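PDB 2PYX: tryptophan halogenase from Shewanella frigidimarina, which probably binds FAD and acts as a flavin-dependent monooxygenase of the tryptophan halogenase family. Local coordinates for residues I75-F80 with Y168-N173; D85-Q90 with E513-V518; F407-Y412 with S431-L436. All coordinates share one frame; numbering follows the deposited sequence. Where two conformers were deposited one is given.

Contact 1: I75-F80 with Y168-N173; sequences IDENDF and YGYHLN
E77 reaches from the start of helix 77-83 to two tyrosines of the strand region, and its OE2 accepts both hydroxyls. Y168 OH lies 2.5 Å from E77 OE2, on the syn lone pair, with the two side chains tip to tip and carboxylate and phenol ring nearly coplanar, 13° apart. Y170 OH, 2.6 Å from the same OE2, comes in on the anti side, somewhat out of the carboxylate plane, and its ring stands almost perpendicular to the carboxylate. Glutamate suits the place because its chain is long enough: CG is anti to the backbone N (chi1 -165°) and the chain runs extended beyond it. The other oxygen, OE1, is taken by K155 NZ in a salt bridge and by Y162 N, so the buried carboxylate has donors at both oxygens, a setting that would favour its ionised form; K155 NZ also bonds Y168 OH.

One helical turn on from E77, F80 makes a T-shaped stack with Y170. Its edge atom CE2 stands 3.5 Å above the Y170 ring plane, over the centre, with the planes at 65°. L172 CD2 then meets the edge of F80, 3.8 Å from CZ, a flexible aliphatic branch fitting beside a flat ring.

In the second shell D76 is the N-cap of helix 77-83. Its OD1 accepts from D79 N at 3.1 Å and weakly from N78 N, which fixes the first turn and hence the base from which E77 and F80 project. Outside, M66, R67 and L70 of helix 65-73 pack on Y170, F177 of helix 174-187 meets F80 edge-to-face, and strand 169-172 lies antiparallel between strands 60-61 and 87-95, with Y170 near the predicted active-site K89.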
ATOM      1  N   ILE A  75     -17.665  -4.254   6.980  1.00 12.49           N
ATOM      2  CA  ILE A  75     -17.894  -2.812   6.925  1.00 14.00           C
ATOM      3  C   ILE A  75     -18.659  -2.460   5.648  1.00 13.66           C
ATOM      4  O   ILE A  75     -18.367  -2.966   4.547  1.00 13.84           O
ATOM      5  CB  ILE A  75     -16.544  -2.021   6.965  1.00 14.32           C
ATOM      6  CG1 ILE A  75     -15.721  -2.384   8.206  1.00 16.47           C
ATOM      7  CG2 ILE A  75     -16.801  -0.518   6.911  1.00 15.80           C
ATOM      8  CD1 ILE A  75     -16.387  -2.217   9.475  1.00 20.62           C
ATOM      9  N   ASP A  76     -19.681  -1.623   5.823  1.00 12.66           N
ATOM     10  CA  ASP A  76     -20.475  -1.095   4.722  1.00 15.04           C
ATOM     11  C   ASP A  76     -19.664   0.012   4.020  1.00 13.15           C
ATOM     12  O   ASP A  76     -19.080   0.872   4.674  1.00 14.63           O
ATOM     13  CB  ASP A  76     -21.791  -0.574   5.313  1.00 15.35           C
ATOM     14  CG  ASP A  76     -22.680   0.105   4.298  1.00 17.64           C
ATOM     15  OD1 ASP A  76     -22.349   1.231   3.847  1.00 18.36           O
ATOM     16  OD2 ASP A  76     -23.750  -0.472   3.989  1.00 18.67           O
ATOM     17  N   GLU A  77     -19.625  -0.010   2.686  1.00 14.42           N
ATOM     18  CA  GLU A  77     -18.783   0.921   1.953  1.00 13.05           C
ATOM     19  C   GLU A  77     -19.216   2.349   2.170  1.00 13.66           C
ATOM     20  O   GLU A  77     -18.390   3.267   2.230  1.00 14.24           O
ATOM     21  CB  GLU A  77     -18.740   0.631   0.449  1.00 12.31           C
ATOM     22  CG  GLU A  77     -17.561   1.386  -0.197  1.00 13.19           C
ATOM     23  CD  GLU A  77     -17.369   1.122  -1.688  1.00 14.60           C
ATOM     24  OE1 GLU A  77     -18.331   0.741  -2.390  1.00 13.32           O
ATOM     25  OE2 GLU A  77     -16.223   1.277  -2.199  1.00 13.11           O
ATOM     26  N   ASN A  78     -20.531   2.575   2.236  1.00 13.44           N
ATOM     27  CA  ASN A  78     -20.992   3.948   2.469  1.00 14.69           C
ATOM     28  C   ASN A  78     -20.537   4.455   3.841  1.00 14.66           C
ATOM     29  O   ASN A  78     -20.055   5.588   3.966  1.00 16.51           O
ATOM     30  CB  ASN A  78     -22.512   4.059   2.313  1.00 16.07           C
ATOM     31  CG  ASN A  78     -22.982   3.612   0.944  1.00 14.80           C
ATOM     32  OD1 ASN A  78     -22.389   3.975  -0.077  1.00 16.05           O
ATOM     33  ND2 ASN A  78     -24.076   2.835   0.910  1.00 18.43           N
ATOM     34  N   ASP A  79     -20.696   3.616   4.859  1.00 13.99           N
ATOM     35  CA  ASP A  79     -20.249   3.944   6.208  1.00 14.51           C
ATOM     36  C   ASP A  79     -18.745   4.267   6.209  1.00 15.66           C
ATOM     37  O   ASP A  79     -18.308   5.238   6.787  1.00 15.04           O
ATOM     38  CB  ASP A  79     -20.496   2.760   7.163  1.00 15.54           C
ATOM     39  CG  ASP A  79     -21.960   2.534   7.489  1.00 19.56           C
ATOM     40  OD1 ASP A  79     -22.820   3.389   7.197  1.00 18.97           O
ATOM     41  OD2 ASP A  79     -22.250   1.478   8.085  1.00 21.73           O
ATOM     42  N   PHE A  80     -17.949   3.414   5.564  1.00 14.45           N
ATOM     43  CA  PHE A  80     -16.509   3.640   5.463  1.00 14.17           C
ATOM     44  C   PHE A  80     -16.172   4.993   4.832  1.00 13.49           C
ATOM     45  O   PHE A  80     -15.385   5.793   5.361  1.00 13.62           O
ATOM     46  CB  PHE A  80     -15.859   2.482   4.668  1.00 13.43           C
ATOM     47  CG  PHE A  80     -14.424   2.740   4.297  1.00 11.64           C
ATOM     48  CD1 PHE A  80     -13.412   2.639   5.246  1.00 12.84           C
ATOM     49  CD2 PHE A  80     -14.073   3.106   2.998  1.00 11.17           C
ATOM     50  CE1 PHE A  80     -12.098   2.920   4.913  1.00 13.09           C
ATOM     51  CE2 PHE A  80     -12.769   3.380   2.672  1.00 12.29           C
ATOM     52  CZ  PHE A  80     -11.769   3.283   3.617  1.00 11.62           C
ATOM     53  N   TYR A 168     -10.231  -0.223  -8.059  1.00 10.36           N
ATOM     54  CA  TYR A 168      -9.917   0.904  -7.214  1.00  9.78           C
ATOM     55  C   TYR A 168      -9.595   0.479  -5.804  1.00 10.94           C
ATOM     56  O   TYR A 168     -10.033  -0.567  -5.341  1.00 10.29           O
ATOM     57  CB  TYR A 168     -11.057   1.928  -7.189  1.00 10.32           C
ATOM     58  CG  TYR A 168     -12.325   1.510  -6.486  1.00  9.29           C
ATOM     59  CD1 TYR A 168     -13.340   0.825  -7.172  1.00 11.11           C
ATOM     60  CD2 TYR A 168     -12.555   1.822  -5.154  1.00 11.48           C
ATOM     61  CE1 TYR A 168     -14.497   0.450  -6.542  1.00  9.83           C
ATOM     62  CE2 TYR A 168     -13.711   1.453  -4.519  1.00 10.32           C
ATOM     63  CZ  TYR A 168     -14.686   0.748  -5.202  1.00 11.74           C
ATOM     64  OH  TYR A 168     -15.860   0.392  -4.552  1.00 11.10           O
ATOM     65  N   GLY A 169      -8.756   1.301  -5.170  1.00 11.16           N
ATOM     66  CA  GLY A 169      -8.616   1.347  -3.714  1.00 10.68           C
ATOM     67  C   GLY A 169      -9.062   2.721  -3.227  1.00 10.90           C
ATOM     68  O   GLY A 169      -9.887   3.388  -3.856  1.00 10.42           O
ATOM     69  N   TYR A 170      -8.479   3.163  -2.122  1.00 10.28           N
ATOM     70  CA  TYR A 170      -8.902   4.392  -1.475  1.00 10.25           C
ATOM     71  C   TYR A 170      -7.754   5.319  -1.069  1.00 10.89           C
ATOM     72  O   TYR A 170      -6.624   4.895  -0.863  1.00 12.01           O
ATOM     73  CB  TYR A 170      -9.720   4.090  -0.216  1.00 10.31           C
ATOM     74  CG  TYR A 170     -10.881   3.130  -0.439  1.00 10.70           C
ATOM     75  CD1 TYR A 170     -12.110   3.592  -0.897  1.00 13.66           C
ATOM     76  CD2 TYR A 170     -10.733   1.782  -0.152  1.00 12.32           C
ATOM     77  CE1 TYR A 170     -13.175   2.718  -1.075  1.00 11.37           C
ATOM     78  CE2 TYR A 170     -11.768   0.893  -0.347  1.00 10.86           C
ATOM     79  CZ  TYR A 170     -12.991   1.373  -0.802  1.00 11.57           C
ATOM     80  OH  TYR A 170     -14.036   0.489  -0.965  1.00 13.35           O
ATOM     81  N   HIS A 171      -8.105   6.594  -0.931  1.00 11.34           N
ATOM     82  CA  HIS A 171      -7.391   7.528  -0.064  1.00 10.97           C
ATOM     83  C   HIS A 171      -8.260   7.694   1.182  1.00 14.26           C
ATOM     84  O   HIS A 171      -9.484   7.833   1.055  1.00 13.77           O
ATOM     85  CB  HIS A 171      -7.236   8.882  -0.747  1.00 12.83           C
ATOM     86  CG  HIS A 171      -6.412   8.850  -1.992  1.00 11.84           C
ATOM     87  ND1 HIS A 171      -6.828   9.424  -3.177  1.00 15.31           N
ATOM     88  CD2 HIS A 171      -5.175   8.348  -2.229  1.00 13.63           C
ATOM     89  CE1 HIS A 171      -5.889   9.251  -4.092  1.00 18.13           C
ATOM     90  NE2 HIS A 171      -4.876   8.601  -3.543  1.00 11.33           N
ATOM     91  N   LEU A 172      -7.640   7.693   2.359  1.00 13.10           N
ATOM     92  CA  LEU A 172      -8.404   7.717   3.609  1.00 12.15           C
ATOM     93  C   LEU A 172      -7.654   8.445   4.716  1.00 13.35           C
ATOM     94  O   LEU A 172      -6.451   8.653   4.617  1.00 12.91           O
ATOM     95  CB  LEU A 172      -8.765   6.278   4.048  1.00 13.91           C
ATOM     96  CG  LEU A 172      -7.611   5.273   4.270  1.00 15.06           C
ATOM     97  CD1 LEU A 172      -6.885   5.411   5.627  1.00 17.90           C
ATOM     98  CD2 LEU A 172      -8.082   3.820   4.133  1.00 17.11           C
ATOM     99  N   ASN A 173      -8.395   8.816   5.753  1.00 14.35           N
ATOM    100  CA  ASN A 173      -7.811   9.315   7.013  1.00 13.65           C
ATOM    101  C   ASN A 173      -7.604   8.093   7.922  1.00 12.56           C
ATOM    102  O   ASN A 173      -8.582   7.455   8.346  1.00 12.74           O
ATOM    103  CB  ASN A 173      -8.795  10.312   7.630  1.00 13.48           C
ATOM    104  CG  ASN A 173      -8.353  10.850   8.988  1.00 15.47           C
ATOM    105  OD1 ASN A 173      -7.871  10.116   9.858  1.00 17.31           O
ATOM    106  ND2 ASN A 173      -8.614  12.154   9.203  1.00 20.56           N
TER

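Contact 2: D85-Q90 with E513-V518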
ATOM      1  N   ASP A  85     -13.377   9.911   5.786  1.00 15.81           N
ATOM      2  CA  ASP A  85     -12.994  10.973   4.856  0.50 14.91           C
ATOM      3  C   ASP A  85     -12.317  10.378   3.626  1.00 16.96           C
ATOM      4  O   ASP A  85     -11.260  10.822   3.214  1.00 17.87           O
ATOM      5  CB  ASP A  85     -12.078  11.991   5.558  0.50 15.99           C
ATOM      6  CG  ASP A  85     -11.990  13.328   4.823  0.50 14.44           C
ATOM      7  OD1 ASP A  85     -12.790  13.572   3.900  0.50 15.42           O
ATOM      8  OD2 ASP A  85     -11.122  14.143   5.191  0.50 17.00           O
ATOM      9  N   ALA A  86     -12.944   9.379   3.041  1.00 16.90           N
ATOM     10  CA  ALA A  86     -12.310   8.635   1.955  1.00 16.86           C
ATOM     11  C   ALA A  86     -12.697   9.140   0.564  1.00 17.81           C
ATOM     12  O   ALA A  86     -13.771   9.717   0.358  1.00 17.34           O
ATOM     13  CB  ALA A  86     -12.662   7.179   2.061  1.00 17.34           C
ATOM     14  N   SER A  87     -11.774   8.950  -0.375  1.00 15.65           N
ATOM     15  CA  SER A  87     -12.045   9.113  -1.798  0.50 14.05           C
ATOM     16  C   SER A  87     -11.491   7.881  -2.527  1.00 12.03           C
ATOM     17  O   SER A  87     -10.782   7.041  -1.938  1.00 13.05           O
ATOM     18  CB  SER A  87     -11.424  10.403  -2.345  0.50 14.77           C
ATOM     19  OG  SER A  87     -11.856  10.665  -3.672  0.50 14.46           O
ATOM     20  N   PHE A  88     -11.814   7.749  -3.818  1.00 12.65           N
ATOM     21  CA  PHE A  88     -11.394   6.604  -4.620  1.00 13.48           C
ATOM     22  C   PHE A  88     -10.038   6.843  -5.205  1.00 15.76           C
ATOM     23  O   PHE A  88      -9.796   7.892  -5.781  1.00 19.20           O
ATOM     24  CB  PHE A  88     -12.401   6.350  -5.750  1.00 14.68           C
ATOM     25  CG  PHE A  88     -13.801   6.202  -5.254  1.00 15.84           C
ATOM     26  CD1 PHE A  88     -14.204   5.048  -4.607  1.00 17.44           C
ATOM     27  CD2 PHE A  88     -14.694   7.239  -5.381  1.00 15.22           C
ATOM     28  CE1 PHE A  88     -15.501   4.948  -4.123  1.00 16.78           C
ATOM     29  CE2 PHE A  88     -15.978   7.141  -4.882  1.00 19.44           C
ATOM     30  CZ  PHE A  88     -16.372   6.003  -4.259  1.00 17.46           C
ATOM     31  N   LYS A  89      -9.178   5.828  -5.112  1.00 10.32           N
ATOM     32  CA  LYS A  89      -7.828   5.879  -5.683  1.00  9.66           C
ATOM     33  C   LYS A  89      -7.729   4.827  -6.790  1.00 10.47           C
ATOM     34  O   LYS A  89      -7.977   3.657  -6.541  1.00 10.87           O
ATOM     35  CB  LYS A  89      -6.804   5.569  -4.594  1.00 13.43           C
ATOM     36  CG  LYS A  89      -5.382   5.406  -5.086  1.00 11.06           C
ATOM     37  CD  LYS A  89      -4.450   4.958  -3.979  1.00 11.85           C
ATOM     38  CE  LYS A  89      -3.098   4.608  -4.535  1.00 12.64           C
ATOM     39  NZ  LYS A  89      -2.299   3.924  -3.475  1.00 13.91           N
ATOM     40  N   GLN A  90      -7.341   5.230  -7.989  1.00  8.79           N
ATOM     41  CA  GLN A  90      -7.234   4.348  -9.153  1.00  9.24           C
ATOM     42  C   GLN A  90      -5.820   4.028  -9.608  1.00 10.94           C
ATOM     43  O   GLN A  90      -5.620   3.390 -10.647  1.00 11.79           O
ATOM     44  CB  GLN A  90      -8.057   4.929 -10.314  1.00 11.03           C
ATOM     45  CG  GLN A  90      -9.533   4.862 -10.017  1.00 10.06           C
ATOM     46  CD  GLN A  90     -10.348   5.338 -11.184  1.00 13.42           C
ATOM     47  OE1 GLN A  90     -10.444   4.661 -12.214  1.00 12.31           O
ATOM     48  NE2 GLN A  90     -10.915   6.530 -11.043  1.00 11.59           N
ATOM     49  N   GLU A 513     -18.599  14.697  -7.802  1.00 17.14           N
ATOM     50  CA  GLU A 513     -20.032  14.499  -8.069  1.00 20.10           C
ATOM     51  C   GLU A 513     -20.527  13.147  -7.524  1.00 19.44           C
ATOM     52  O   GLU A 513     -21.622  13.069  -6.962  1.00 19.67           O
ATOM     53  CB  GLU A 513     -20.392  14.792  -9.537  1.00 23.16           C
ATOM     54  CG  GLU A 513     -20.615  13.674 -10.488  1.00 26.96           C
ATOM     55  CD  GLU A 513     -20.738  14.179 -11.924  1.00 28.91           C
ATOM     56  OE1 GLU A 513     -21.697  14.947 -12.234  1.00 36.19           O
ATOM     57  OE2 GLU A 513     -19.892  13.802 -12.760  1.00 23.56           O
ATOM     58  N   LEU A 514     -19.681  12.111  -7.605  1.00 17.25           N
ATOM     59  CA  LEU A 514     -20.017  10.797  -7.078  1.00 15.91           C
ATOM     60  C   LEU A 514     -20.059  10.810  -5.547  1.00 16.18           C
ATOM     61  O   LEU A 514     -21.029  10.347  -4.945  1.00 20.96           O
ATOM     62  CB  LEU A 514     -19.036   9.727  -7.607  1.00 16.62           C
ATOM     63  CG  LEU A 514     -19.244   8.334  -7.046  1.00 13.49           C
ATOM     64  CD1 LEU A 514     -20.708   7.862  -7.279  1.00 14.55           C
ATOM     65  CD2 LEU A 514     -18.246   7.313  -7.616  1.00 15.68           C
ATOM     66  N   LEU A 515     -19.013  11.344  -4.923  1.00 15.76           N
ATOM     67  CA  LEU A 515     -18.936  11.390  -3.482  1.00 17.50           C
ATOM     68  C   LEU A 515     -20.087  12.203  -2.893  1.00 17.85           C
ATOM     69  O   LEU A 515     -20.602  11.851  -1.837  1.00 19.11           O
ATOM     70  CB  LEU A 515     -17.570  11.914  -3.045  1.00 17.20           C
ATOM     71  CG  LEU A 515     -16.414  10.945  -3.314  1.00 18.06           C
ATOM     72  CD1 LEU A 515     -15.083  11.667  -3.096  1.00 20.45           C
ATOM     73  CD2 LEU A 515     -16.482   9.709  -2.429  1.00 22.13           C
ATOM     74  N   ASP A 516     -20.517  13.262  -3.583  1.00 18.43           N
ATOM     75  CA  ASP A 516     -21.697  14.005  -3.113  1.00 20.19           C
ATOM     76  C   ASP A 516     -22.930  13.099  -3.014  1.00 19.21           C
ATOM     77  O   ASP A 516     -23.702  13.177  -2.044  1.00 21.58           O
ATOM     78  CB  ASP A 516     -22.007  15.170  -4.041  1.00 21.99           C
ATOM     79  CG  ASP A 516     -21.049  16.326  -3.890  1.00 22.93           C
ATOM     80  OD1 ASP A 516     -20.299  16.424  -2.887  1.00 25.12           O
ATOM     81  OD2 ASP A 516     -21.058  17.164  -4.813  1.00 27.38           O
ATOM     82  N   LYS A 517     -23.142  12.257  -4.016  1.00 18.50           N
ATOM     83  CA  LYS A 517     -24.280  11.321  -4.002  1.00 19.00           C
ATOM     84  C   LYS A 517     -24.072  10.145  -3.054  1.00 18.90           C
ATOM     85  O   LYS A 517     -25.024   9.600  -2.513  1.00 18.16           O
ATOM     86  CB  LYS A 517     -24.631  10.847  -5.416  1.00 19.51           C
ATOM     87  CG  LYS A 517     -25.193  11.969  -6.311  1.00 20.57           C
ATOM     88  CD  LYS A 517     -26.597  12.380  -5.863  1.00 22.85           C
ATOM     89  CE  LYS A 517     -27.222  13.476  -6.764  1.00 22.99           C
ATOM     90  NZ  LYS A 517     -26.471  14.747  -6.656  1.00 21.95           N
ATOM     91  N   VAL A 518     -22.830   9.726  -2.855  1.00 19.25           N
ATOM     92  CA  VAL A 518     -22.566   8.692  -1.858  1.00 18.88           C
ATOM     93  C   VAL A 518     -22.924   9.213  -0.477  1.00 18.79           C
ATOM     94  O   VAL A 518     -23.467   8.479   0.326  1.00 19.06           O
ATOM     95  CB  VAL A 518     -21.085   8.244  -1.879  1.00 20.14           C
ATOM     96  CG1 VAL A 518     -20.772   7.359  -0.674  1.00 18.53           C
ATOM     97  CG2 VAL A 518     -20.787   7.517  -3.170  1.00 19.56           C
TER
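L514, whose CD2 packs on F88, is held in its helical turn by its O accepting from V518 N at 2.8 Å. This is alpha/beta packing: the near-C-terminal helix 511-520 lies across strand 87-95 of the large mixed sheet of the tryptophan halogenase fold. The short axes approach to 9.8 Å at an angle of 134°, so the two run closer to antiparallel than to parallel.

The contact is apolar. Leucines one residue apart on the helix both face the strand, and their CD2 methyls, on flexible branched ends, both come to the same ring corner, CE2 of F88. L514 crosses the F88 side chain at about a right angle, whereas L515 slides past it in the opposite direction. Just before the strand, L515 CD2 also lies 3.9 Å from A86 O, while the alanine's own CB packs on F80 of helix 77-83.

Around the pair, I81 of helix 77-83 touches both F88 and L515, and Y168 meets F88 edge-to-face. K89, predicted to be catalytic and to bind 7-chloro-L-tryptophan, follows directly in the strand, its NZ bonded to T62 O, well away from the helix. At the centre of the packing, the single ring atom F88 CE2 stands 3.6 Å from L514 CD2 and equally 3.6 Å from L515 CD2.

Contact 3: F407-Y412 with S431-L436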
ATOM      1  N   PHE A 407      10.832  -3.227  -6.778  1.00  6.17           N
ATOM      2  CA  PHE A 407       9.823  -2.487  -7.539  1.00  7.35           C
ATOM      3  C   PHE A 407       9.975  -0.982  -7.297  1.00  8.03           C
ATOM      4  O   PHE A 407       9.937  -0.180  -8.234  1.00  8.05           O
ATOM      5  CB  PHE A 407       8.396  -2.964  -7.222  1.00  8.53           C
ATOM      6  CG  PHE A 407       7.337  -2.278  -8.052  1.00  7.69           C
ATOM      7  CD1 PHE A 407       7.456  -2.191  -9.426  1.00  7.82           C
ATOM      8  CD2 PHE A 407       6.235  -1.697  -7.449  1.00  9.01           C
ATOM      9  CE1 PHE A 407       6.464  -1.559 -10.196  1.00  8.69           C
ATOM     10  CE2 PHE A 407       5.244  -1.085  -8.206  1.00  8.45           C
ATOM     11  CZ  PHE A 407       5.367  -1.015  -9.573  1.00  9.05           C
ATOM     12  N   LEU A 408      10.123  -0.591  -6.033  1.00  6.87           N
ATOM     13  CA  LEU A 408      10.339   0.834  -5.730  1.00  7.00           C
ATOM     14  C   LEU A 408      11.606   1.334  -6.375  1.00  7.35           C
ATOM     15  O   LEU A 408      11.616   2.360  -7.030  1.00  8.05           O
ATOM     16  CB  LEU A 408      10.376   1.062  -4.234  1.00  6.69           C
ATOM     17  CG  LEU A 408       9.008   1.277  -3.584  1.00  8.53           C
ATOM     18  CD1 LEU A 408       7.982   0.186  -3.875  1.00 10.55           C
ATOM     19  CD2 LEU A 408       9.161   1.503  -2.080  1.00  8.29           C
ATOM     20  N   LYS A 409      12.698   0.583  -6.226  1.00  7.37           N
ATOM     21  CA  LYS A 409      13.979   1.015  -6.807  1.00  7.13           C
ATOM     22  C   LYS A 409      13.890   1.186  -8.323  1.00  7.72           C
ATOM     23  O   LYS A 409      14.515   2.098  -8.893  1.00  8.42           O
ATOM     24  CB  LYS A 409      15.071   0.021  -6.450  1.00  7.22           C
ATOM     25  CG  LYS A 409      16.461   0.377  -6.996  1.00  8.39           C
ATOM     26  CD  LYS A 409      16.963   1.763  -6.452  1.00  9.16           C
ATOM     27  CE  LYS A 409      18.393   2.011  -6.895  1.00  9.82           C
ATOM     28  NZ  LYS A 409      19.106   3.084  -6.088  1.00  7.44           N
ATOM     29  N   LEU A 410      13.137   0.310  -8.994  1.00  6.74           N
ATOM     30  CA  LEU A 410      12.917   0.420 -10.445  1.00  8.16           C
ATOM     31  C   LEU A 410      12.494   1.832 -10.854  1.00  6.31           C
ATOM     32  O   LEU A 410      12.868   2.306 -11.906  1.00  8.45           O
ATOM     33  CB  LEU A 410      11.814  -0.574 -10.887  1.00  7.84           C
ATOM     34  CG  LEU A 410      11.500  -0.617 -12.400  1.00  8.58           C
ATOM     35  CD1 LEU A 410      12.661  -1.061 -13.216  1.00 10.29           C
ATOM     36  CD2 LEU A 410      10.296  -1.549 -12.688  1.00  9.99           C
ATOM     37  N   HIS A 411      11.633   2.464 -10.044  1.00  7.27           N
ATOM     38  CA  HIS A 411      11.097   3.786 -10.357  1.00  8.00           C
ATOM     39  C   HIS A 411      12.234   4.785 -10.499  1.00  7.17           C
ATOM     40  O   HIS A 411      12.127   5.735 -11.306  1.00  8.85           O
ATOM     41  CB  HIS A 411      10.140   4.295  -9.288  1.00  7.76           C
ATOM     42  CG  HIS A 411       8.843   3.541  -9.174  1.00  7.40           C
ATOM     43  ND1 HIS A 411       8.788   2.200  -8.829  1.00  8.41           N
ATOM     44  CD2 HIS A 411       7.558   3.946  -9.315  1.00  8.16           C
ATOM     45  CE1 HIS A 411       7.514   1.835  -8.741  1.00  8.83           C
ATOM     46  NE2 HIS A 411       6.747   2.874  -9.028  1.00  9.20           N
ATOM     47  N   TYR A 412      13.277   4.628  -9.713  1.00  7.57           N
ATOM     48  CA  TYR A 412      14.431   5.538  -9.748  1.00  9.08           C
ATOM     49  C   TYR A 412      15.432   5.168 -10.814  1.00  8.23           C
ATOM     50  O   TYR A 412      16.022   6.025 -11.469  1.00  8.76           O
ATOM     51  CB  TYR A 412      15.158   5.536  -8.394  1.00  8.69           C
ATOM     52  CG  TYR A 412      14.343   6.041  -7.246  1.00  7.97           C
ATOM     53  CD1 TYR A 412      14.268   7.399  -6.983  1.00  9.27           C
ATOM     54  CD2 TYR A 412      13.625   5.197  -6.394  1.00  8.18           C
ATOM     55  CE1 TYR A 412      13.526   7.861  -5.948  1.00  8.27           C
ATOM     56  CE2 TYR A 412      12.900   5.683  -5.327  1.00  7.94           C
ATOM     57  CZ  TYR A 412      12.843   7.026  -5.113  1.00  7.32           C
ATOM     58  OH  TYR A 412      12.107   7.519  -4.047  1.00  8.92           O
ATOM     59  N   SER A 431      23.864   0.505  -5.405  1.00  9.99           N
ATOM     60  CA  SER A 431      22.569   0.832  -4.843  1.00  8.46           C
ATOM     61  C   SER A 431      21.445   0.010  -5.449  1.00  8.47           C
ATOM     62  O   SER A 431      20.304   0.198  -5.060  1.00  8.09           O
ATOM     63  CB  SER A 431      22.262   2.335  -5.037  1.00  7.91           C
ATOM     64  OG  SER A 431      21.845   2.651  -6.361  1.00  8.92           O
ATOM     65  N   ILE A 432      21.769  -0.881  -6.392  1.00  9.25           N
ATOM     66  CA  ILE A 432      20.773  -1.667  -7.129  1.00  8.51           C
ATOM     67  C   ILE A 432      20.855  -3.126  -6.694  1.00  7.96           C
ATOM     68  O   ILE A 432      21.898  -3.742  -6.876  1.00 10.49           O
ATOM     69  CB  ILE A 432      21.010  -1.606  -8.623  1.00  8.40           C
ATOM     70  CG1 ILE A 432      21.016  -0.151  -9.116  1.00  8.41           C
ATOM     71  CG2 ILE A 432      19.885  -2.416  -9.305  1.00 10.21           C
ATOM     72  CD1 ILE A 432      21.436   0.056 -10.533  1.00 11.94           C
ATOM     73  N   PRO A 433      19.776  -3.657  -6.098  1.00  8.25           N
ATOM     74  CA  PRO A 433      19.824  -5.079  -5.713  1.00 10.11           C
ATOM     75  C   PRO A 433      20.199  -6.012  -6.860  1.00  9.49           C
ATOM     76  O   PRO A 433      19.791  -5.772  -7.975  1.00  9.31           O
ATOM     77  CB  PRO A 433      18.438  -5.337  -5.163  1.00 11.66           C
ATOM     78  CG  PRO A 433      17.951  -3.990  -4.695  1.00 10.92           C
ATOM     79  CD  PRO A 433      18.521  -3.029  -5.675  1.00  9.94           C
ATOM     80  N   ASP A 434      20.950  -7.067  -6.565  1.00 11.79           N
ATOM     81  CA  ASP A 434      21.338  -7.977  -7.612  1.00  9.81           C
ATOM     82  C   ASP A 434      20.121  -8.541  -8.329  1.00  9.57           C
ATOM     83  O   ASP A 434      20.172  -8.747  -9.539  1.00 10.94           O
ATOM     84  CB  ASP A 434      22.109  -9.164  -7.023  1.00 13.36           C
ATOM     85  CG  ASP A 434      23.444  -8.794  -6.477  1.00 17.97           C
ATOM     86  OD1 ASP A 434      23.999  -7.728  -6.817  1.00 23.29           O
ATOM     87  OD2 ASP A 434      23.966  -9.660  -5.717  1.00 24.99           O
ATOM     88  N   SER A 435      19.049  -8.836  -7.594  1.00  9.99           N
ATOM     89  CA  SER A 435      17.840  -9.378  -8.224  1.00  9.84           C
ATOM     90  C   SER A 435      17.281  -8.410  -9.272  1.00 10.37           C
ATOM     91  O   SER A 435      16.861  -8.811 -10.390  1.00 12.40           O
ATOM     92  CB  SER A 435      16.795  -9.692  -7.145  1.00 12.26           C
ATOM     93  OG  SER A 435      16.636  -8.566  -6.292  1.00 11.46           O
ATOM     94  N   LEU A 436      17.294  -7.122  -8.948  1.00  9.01           N
ATOM     95  CA  LEU A 436      16.806  -6.104  -9.894  1.00  8.84           C
ATOM     96  C   LEU A 436      17.782  -5.916 -11.036  1.00  8.11           C
ATOM     97  O   LEU A 436      17.371  -5.720 -12.187  1.00  9.48           O
ATOM     98  CB  LEU A 436      16.584  -4.769  -9.194  1.00  7.96           C
ATOM     99  CG  LEU A 436      16.025  -3.638 -10.076  1.00 10.64           C
ATOM    100  CD1 LEU A 436      14.698  -3.976 -10.763  1.00  9.92           C
ATOM    101  CD2 LEU A 436      15.848  -2.386  -9.254  1.00 10.80           C
TER
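K409 and S431 supply the polar link: K409 NZ donates to S431 OG at 2.8 Å. The same ammonium group also bonds V250 O and H426 ND1, so three acceptors are bonded to this amine of a buried residue. S431 OG in turn is bonded to E428 O, which ties the serine to the turn before it. A serine fits here because its short hydroxyl can meet the amine and a carbonyl at once. The lysine leaves its helix with CG anti to the backbone N and bends at the next bond (chi2 60°), and the rest of the chain is extended.

Apolar packing uses the carbon part of that lysine. L436 crosses it at about a right angle, with CD2 3.6 Å from K409 CG. P433 CD lies farther off, 4.2 Å from K409 CG, and I432 CG1 reaches K409 CE at 4.1 Å. L410 adds a looser leucine pair, its CD1 4.3 Å from L436 CD1. A lysine suits this place by giving methylenes to the leucine and its charge to the acceptors.

On the same helix H411, whose ND1 donates to F407 O, bonds E361 OE2 through NE2, so this turn also reaches the predicted L-tryptophan site.

The whole is a helix-helix junction: P433, at the N-cap position, precedes helix 434-443, and both this approach and the first turn, through L436, pack on the last turns of the long helix 383-413 beside the probable substrate pocket.

Overall arrangement
From the N terminus, helix 77-83 opens contact 1 and, directly afterwards, strand 87-95 opens contact 2. Contact 1 closes first, when strand 169-172 returns to the helix; contact 2 closes only at helix 511-520, so the two loops cross. They also touch: strands 169-172 and 87-95 are antiparallel neighbours in one sheet, with H171 N 2.9 Å from S87 O. Contact 3 closes a short loop between helices 383-413 and 434-443, lying wholly within the long span of contact 2. Its centre is about 32 Å from that of contact 1, across the chain's centre. The first two thus join helices to the sheet, the third helix to helix.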